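Local coordinates for uncharacterized hypothetical protein (Parabacteroides merdae, PDB 4EI0), which is of unknown function but belongs to the DUF4466 family and is built largely of antiparallel beta-sheets, at residues L16-C20 with F129-A133; N46-L51 with D104-A108. One frame throughout, in Å; residues are numbered along the deposited sequence.

Interaction 1. Residues L16-C20 with F129-A133; sequences LSNDC and FSVKA
This is a face-to-face packing contact inside the N-terminal beta-sandwich: strand 17-22, at the edge of one five-strand antiparallel sheet, lies over strand 124-133 of the facing sheet. The axes of strand segments 17-20 and 129-133 approach to 8.0 Å and run nearly antiparallel, at 153°. No hydrogen bond joins the two segments, as expected across the interior of a sandwich; each strand bonds to neighbours in its own sheet, Ser17 and Asp19 with Ala43 and Ala41, Phe129 and Val131 with Tyr141 and Ala139. Both backbones are extended, so side chains alternate. Leu16, Asn18 and Cys20 have CA-to-CB bonds aimed at the other segment and face Ala133, Val131 and Phe129, with CA-CA distances of 6.9, 7.6 and 7.9 Å between Leu16 and Ala133, Asn18 and Val131, and Cys20 and Phe129. Leu16, in the tp rotamer, drops its CD2 to 3.7 Å from Ala133 CB and 4.0 Å from Val131 CG1. The middle position is polar: Asn18 (chi1 p) brings OD1 to 4.0 Å from Val131 CG1, and its amide is satisfied by neighbouring strands, OD1 by the hydroxyl of Tyr40 and ND2 by the carbonyl O of Glu140. At the far end Phe129, chi1 m, lies flat beneath Cys20, while the rings of Tyr40 and Phe38 also meet it. With Cys20 chi1 at t, the result is a sulfur-aromatic contact: Cys20 SG sits 3.5 Å from the Phe129 ring centroid, 10° off the normal, and 3.6 Å from Phe129 CZ.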
ATOM      1  N   LEU B  16       0.669  12.864 -13.644  1.00 52.65           N
ATOM      2  CA  LEU B  16      -0.258  11.719 -13.609  1.00 48.55           C
ATOM      3  C   LEU B  16       0.149  10.690 -14.599  1.00 50.94           C
ATOM      4  O   LEU B  16       0.421  11.013 -15.749  1.00 52.74           O
ATOM      5  CB  LEU B  16      -1.667  12.184 -13.976  1.00 53.23           C
ATOM      6  CG  LEU B  16      -2.752  11.119 -13.851  1.00 53.72           C
ATOM      7  CD1 LEU B  16      -2.686  10.414 -12.487  1.00 48.37           C
ATOM      8  CD2 LEU B  16      -4.078  11.848 -14.027  1.00 57.41           C
ATOM      9  N   SER B  17       0.264   9.449 -14.155  1.00 49.60           N
ATOM     10  CA  SER B  17       0.568   8.358 -15.047  1.00 50.49           C
ATOM     11  C   SER B  17      -0.291   7.108 -14.738  1.00 50.06           C
ATOM     12  O   SER B  17      -0.941   7.018 -13.686  1.00 43.57           O
ATOM     13  CB  SER B  17       2.031   8.029 -14.926  1.00 53.23           C
ATOM     14  OG  SER B  17       2.223   7.410 -13.683  1.00 58.47           O
ATOM     15  N   ASN B  18      -0.288   6.149 -15.663  1.00 45.07           N
ATOM     16  CA  ASN B  18      -1.118   4.944 -15.492  1.00 44.24           C
ATOM     17  C   ASN B  18      -0.514   3.720 -16.161  1.00 50.24           C
ATOM     18  O   ASN B  18       0.333   3.841 -17.022  1.00 49.63           O
ATOM     19  CB  ASN B  18      -2.581   5.212 -15.898  1.00 43.10           C
ATOM     20  CG  ASN B  18      -2.829   5.432 -17.428  1.00 49.37           C
ATOM     21  OD1 ASN B  18      -3.984   5.564 -17.848  1.00 45.76           O
ATOM     22  ND2 ASN B  18      -1.803   5.430 -18.229  1.00 46.16           N
ATOM     23  N   ASP B  19      -0.952   2.550 -15.737  1.00 47.96           N
ATOM     24  CA  ASP B  19      -0.549   1.289 -16.329  1.00 50.83           C
ATOM     25  C   ASP B  19      -1.627   0.273 -16.017  1.00 54.48           C
ATOM     26  O   ASP B  19      -2.287   0.397 -15.013  1.00 46.11           O
ATOM     27  CB  ASP B  19       0.754   0.807 -15.713  1.00 64.51           C
ATOM     28  CG  ASP B  19       1.293  -0.439 -16.415  1.00 66.07           C
ATOM     29  OD1 ASP B  19       1.504  -0.397 -17.628  1.00 77.40           O
ATOM     30  OD2 ASP B  19       1.470  -1.475 -15.768  1.00 78.94           O
ATOM     31  N   CYS B  20      -1.867  -0.692 -16.897  1.00 48.23           N
ATOM     32  CA  CYS B  20      -2.938  -1.638 -16.661  1.00 48.72           C
ATOM     33  C   CYS B  20      -2.491  -3.015 -17.085  1.00 47.84           C
ATOM     34  O   CYS B  20      -1.876  -3.154 -18.132  1.00 50.37           O
ATOM     35  CB  CYS B  20      -4.220  -1.206 -17.411  1.00 43.92           C
ATOM     36  SG  CYS B  20      -5.690  -2.062 -16.781  1.00 45.03           S
ATOM     37  N   PHE B 129      -8.831   2.435 -20.728  1.00 41.00           N
ATOM     38  CA  PHE B 129      -8.840   2.868 -19.305  1.00 48.09           C
ATOM     39  C   PHE B 129      -8.331   4.301 -19.241  1.00 50.62           C
ATOM     40  O   PHE B 129      -7.436   4.678 -20.018  1.00 48.93           O
ATOM     41  CB  PHE B 129      -7.900   2.032 -18.442  1.00 42.37           C
ATOM     42  CG  PHE B 129      -8.276   0.572 -18.323  1.00 42.73           C
ATOM     43  CD1 PHE B 129      -8.005  -0.317 -19.335  1.00 47.92           C
ATOM     44  CD2 PHE B 129      -8.969   0.111 -17.208  1.00 45.74           C
ATOM     45  CE1 PHE B 129      -8.359  -1.642 -19.227  1.00 45.56           C
ATOM     46  CE2 PHE B 129      -9.328  -1.215 -17.106  1.00 44.78           C
ATOM     47  CZ  PHE B 129      -9.019  -2.093 -18.114  1.00 48.57           C
ATOM     48  N   SER B 130      -8.888   5.100 -18.339  1.00 47.12           N
ATOM     49  CA  SER B 130      -8.419   6.492 -18.184  1.00 46.34           C
ATOM     50  C   SER B 130      -8.632   6.976 -16.775  1.00 43.72           C
ATOM     51  O   SER B 130      -9.396   6.372 -15.988  1.00 44.30           O
ATOM     52  CB  SER B 130      -9.123   7.413 -19.163  1.00 48.56           C
ATOM     53  OG  SER B 130     -10.523   7.351 -18.996  1.00 49.85           O
ATOM     54  N   VAL B 131      -7.902   8.031 -16.430  1.00 42.47           N
ATOM     55  CA  VAL B 131      -7.799   8.554 -15.076  1.00 43.41           C
ATOM     56  C   VAL B 131      -7.739  10.095 -15.123  1.00 48.00           C
ATOM     57  O   VAL B 131      -7.170  10.655 -16.048  1.00 42.63           O
ATOM     58  CB  VAL B 131      -6.558   7.976 -14.313  1.00 45.22           C
ATOM     59  CG1 VAL B 131      -5.259   8.207 -15.092  1.00 49.58           C
ATOM     60  CG2 VAL B 131      -6.462   8.529 -12.891  1.00 51.11           C
ATOM     61  N   LYS B 132      -8.325  10.744 -14.126  1.00 39.86           N
ATOM     62  CA  LYS B 132      -8.203  12.186 -13.899  1.00 50.59           C
ATOM     63  C   LYS B 132      -7.616  12.446 -12.501  1.00 51.40           C
ATOM     64  O   LYS B 132      -7.992  11.770 -11.559  1.00 45.67           O
ATOM     65  CB  LYS B 132      -9.590  12.854 -13.961  1.00 45.83           C
ATOM     66  CG  LYS B 132     -10.295  12.790 -15.328  1.00 57.19           C
ATOM     67  CD  LYS B 132     -11.657  13.517 -15.260  1.00 67.03           C
ATOM     68  CE  LYS B 132     -12.706  13.059 -16.261  1.00 78.11           C
ATOM     69  NZ  LYS B 132     -12.870  13.897 -17.483  1.00 65.33           N
ATOM     70  N   ALA B 133      -6.748  13.452 -12.376  1.00 44.75           N
ATOM     71  CA  ALA B 133      -6.251  13.952 -11.085  1.00 49.15           C
ATOM     72  C   ALA B 133      -6.667  15.406 -10.792  1.00 57.63           C
ATOM     73  O   ALA B 133      -7.100  16.147 -11.675  1.00 49.85           O
ATOM     74  CB  ALA B 133      -4.730  13.865 -11.055  1.00 48.56           C
TER

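Interaction 2. Residues N46-L51 with D104-A108; sequences NELGKL and DTCAA
At one end of the N-terminal beta-sandwich, the loop 46-51 between strands 35-43 and 51-58 meets the residues leading into strand 107-115. Residues 46-48 take helix-like backbone angles but form no regular helix; Gly49 (165/-155) then turns the chain into the extended Lys50 and Leu51. Along the other segment, Asp104 comes first, its CB 4.2 Å from Lys50 CD, and its backbone bonds to the second subunit. Thr105 is extended and makes the one direct hydrogen bond between the segments: Leu51 N donates to Thr105 O at 2.9 Å and 174°. Water 1 adds a bridge, accepting from Thr105 N at 3.0 Å and lying 2.5 Å from Leu51 O. Cys106 breaks the extended run with phi/psi of -95/-2; its CA is 4.7 Å from Lys50 CA, and its CB is 3.4 Å from Asn46 OD1, beside Pro83 of the second subunit. Ala107 starts the strand with CB turned away from the loop, on Ile82 of that subunit. Ala108 points back toward Leu51, whose mt side chain places CD1 3.9 Å from Ala108 CB in a buried apolar cluster with Met42 and Phe101. The loop also ties itself together: Lys50, chi1 and chi2 both m, folds its chain back so that NZ donates to Asn46 O at 2.9 Å.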
ATOM      1  N   ASN B  46       2.753  13.244  -5.236  1.00 49.11           N
ATOM      2  CA  ASN B  46       1.863  13.690  -4.163  1.00 41.22           C
ATOM      3  C   ASN B  46       1.788  15.191  -4.000  1.00 46.89           C
ATOM      4  O   ASN B  46       0.738  15.711  -3.679  1.00 47.59           O
ATOM      5  CB  ASN B  46       2.292  13.107  -2.822  1.00 46.22           C
ATOM      6  CG  ASN B  46       1.195  13.190  -1.765  1.00 45.78           C
ATOM      7  OD1 ASN B  46       0.030  12.863  -2.034  1.00 46.65           O
ATOM      8  ND2 ASN B  46       1.556  13.625  -0.578  1.00 40.68           N
ATOM      9  N   GLU B  47       2.873  15.889  -4.293  1.00 56.06           N
ATOM     10  CA  GLU B  47       2.895  17.343  -4.169  1.00 59.43           C
ATOM     11  C   GLU B  47       2.128  18.072  -5.299  1.00 61.05           C
ATOM     12  O   GLU B  47       1.748  19.214  -5.123  1.00 65.89           O
ATOM     13  CB  GLU B  47       4.340  17.848  -4.042  1.00 62.54           C
ATOM     14  CG  GLU B  47       5.154  17.837  -5.323  1.00 66.14           C
ATOM     15  CD  GLU B  47       5.779  16.483  -5.722  1.00 94.13           C
ATOM     16  OE1 GLU B  47       5.480  15.380  -5.144  1.00 72.16           O
ATOM     17  OE2 GLU B  47       6.597  16.538  -6.680  1.00 75.36           O
ATOM     18  N   LEU B  48       1.858  17.387  -6.407  1.00 56.45           N
ATOM     19  CA  LEU B  48       1.120  17.965  -7.547  1.00 57.22           C
ATOM     20  C   LEU B  48      -0.403  17.833  -7.416  1.00 64.12           C
ATOM     21  O   LEU B  48      -1.153  18.684  -7.893  1.00 63.02           O
ATOM     22  CB  LEU B  48       1.582  17.356  -8.874  1.00 57.93           C
ATOM     23  CG  LEU B  48       3.043  17.520  -9.316  1.00 66.06           C
ATOM     24  CD1 LEU B  48       3.247  16.879 -10.707  1.00 63.56           C
ATOM     25  CD2 LEU B  48       3.532  18.967  -9.316  1.00 65.83           C
ATOM     26  N   GLY B  49      -0.889  16.785  -6.758  1.00 63.41           N
ATOM     27  CA  GLY B  49      -2.304  16.690  -6.502  1.00 64.72           C
ATOM     28  C   GLY B  49      -2.654  15.272  -6.093  1.00 63.14           C
ATOM     29  O   GLY B  49      -1.823  14.551  -5.559  1.00 52.02           O
ATOM     30  N   LYS B  50      -3.902  14.903  -6.325  1.00 48.61           N
ATOM     31  CA  LYS B  50      -4.445  13.610  -5.895  1.00 50.69           C
ATOM     32  C   LYS B  50      -5.338  13.010  -6.982  1.00 51.99           C
ATOM     33  O   LYS B  50      -5.848  13.709  -7.860  1.00 48.88           O
ATOM     34  CB  LYS B  50      -5.227  13.751  -4.597  1.00 47.82           C
ATOM     35  CG  LYS B  50      -4.551  14.472  -3.423  1.00 48.55           C
ATOM     36  CD  LYS B  50      -3.441  13.671  -2.823  1.00 43.94           C
ATOM     37  CE  LYS B  50      -2.760  14.401  -1.689  1.00 46.66           C
ATOM     38  NZ  LYS B  50      -1.824  15.390  -2.271  1.00 40.69           N
ATOM     39  N   LEU B  51      -5.551  11.707  -6.909  1.00 43.67           N
ATOM     40  CA  LEU B  51      -6.388  11.019  -7.881  1.00 44.68           C
ATOM     41  C   LEU B  51      -7.860  11.452  -7.688  1.00 38.28           C
ATOM     42  O   LEU B  51      -8.341  11.453  -6.571  1.00 44.14           O
ATOM     43  CB  LEU B  51      -6.216   9.494  -7.727  1.00 43.44           C
ATOM     44  CG  LEU B  51      -4.815   8.944  -7.971  1.00 41.92           C
ATOM     45  CD1 LEU B  51      -4.915   7.414  -7.972  1.00 41.46           C
ATOM     46  CD2 LEU B  51      -4.202   9.427  -9.304  1.00 39.61           C
ATOM     47  N   ASP B 104      -8.285  11.006  -0.264  1.00 43.46           N
ATOM     48  CA  ASP B 104      -7.102  11.606  -0.875  1.00 39.63           C
ATOM     49  C   ASP B 104      -6.017  10.517  -0.989  1.00 34.27           C
ATOM     50  O   ASP B 104      -5.560   9.941   0.041  1.00 39.97           O
ATOM     51  CB  ASP B 104      -6.483  12.728  -0.032  1.00 42.56           C
ATOM     52  CG  ASP B 104      -7.281  14.013  -0.076  1.00 51.23           C
ATOM     53  OD1 ASP B 104      -8.296  14.079  -0.810  1.00 50.06           O
ATOM     54  OD2 ASP B 104      -6.865  14.965   0.640  1.00 55.27           O
ATOM     55  N   THR B 105      -5.567  10.304  -2.220  1.00 38.09           N
ATOM     56  CA  THR B 105      -4.378   9.528  -2.427  1.00 40.24           C
ATOM     57  C   THR B 105      -3.681   9.928  -3.690  1.00 38.58           C
ATOM     58  O   THR B 105      -4.311  10.354  -4.656  1.00 42.76           O
ATOM     59  CB  THR B 105      -4.691   8.024  -2.451  1.00 48.67           C
ATOM     60  OG1 THR B 105      -3.452   7.312  -2.515  1.00 52.03           O
ATOM     61  CG2 THR B 105      -5.606   7.701  -3.590  1.00 40.43           C
ATOM     62  N   CYS B 106      -2.366   9.727  -3.708  1.00 41.22           N
ATOM     63  CA  CYS B 106      -1.603   9.950  -4.937  1.00 48.65           C
ATOM     64  C   CYS B 106      -1.366   8.704  -5.780  1.00 54.40           C
ATOM     65  O   CYS B 106      -0.768   8.795  -6.838  1.00 46.09           O
ATOM     66  CB  CYS B 106      -0.277  10.592  -4.591  1.00 40.07           C
ATOM     67  SG  CYS B 106       0.797   9.608  -3.568  1.00 49.97           S
ATOM     68  N   ALA B 107      -1.810   7.537  -5.328  1.00 43.70           N
ATOM     69  CA  ALA B 107      -1.480   6.289  -6.031  1.00 40.90           C
ATOM     70  C   ALA B 107      -2.484   5.230  -5.649  1.00 41.14           C
ATOM     71  O   ALA B 107      -2.849   5.104  -4.473  1.00 42.42           O
ATOM     72  CB  ALA B 107      -0.024   5.813  -5.783  1.00 40.60           C
ATOM     73  N   ALA B 108      -2.983   4.504  -6.648  1.00 37.44           N
ATOM     74  CA  ALA B 108      -3.947   3.428  -6.338  1.00 40.37           C
ATOM     75  C   ALA B 108      -3.924   2.400  -7.461  1.00 39.08           C
ATOM     76  O   ALA B 108      -3.524   2.685  -8.578  1.00 38.51           O
ATOM     77  CB  ALA B 108      -5.339   3.972  -6.193  1.00 37.72           C
TER
HETATM   78  O   HOH W   1      -7.636  11.164  -4.171  1.00 42.95           O

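Overall arrangement
Interactions 1 and 2 are neighbours in the same sandwich, their centres about 12 Å apart, and both lie well out from the centre of the chain, at about 30 and 37 Å. Both segments of interaction 2 fall between those of interaction 1 in the sequence, and strands 107-115 and 124-133 are consecutive. They touch directly: Leu16 CD1 lies 3.7 Å from Leu51 CD2, and Ala133 CB lies 3.4 Å from Lys50 O. Interaction 1 thus packs part of the interior between the sheets, under edge strand 17-22, and interaction 2 continues that apolar packing through Leu51 to the sandwich end, where residues 104-107 also reach the second subunit.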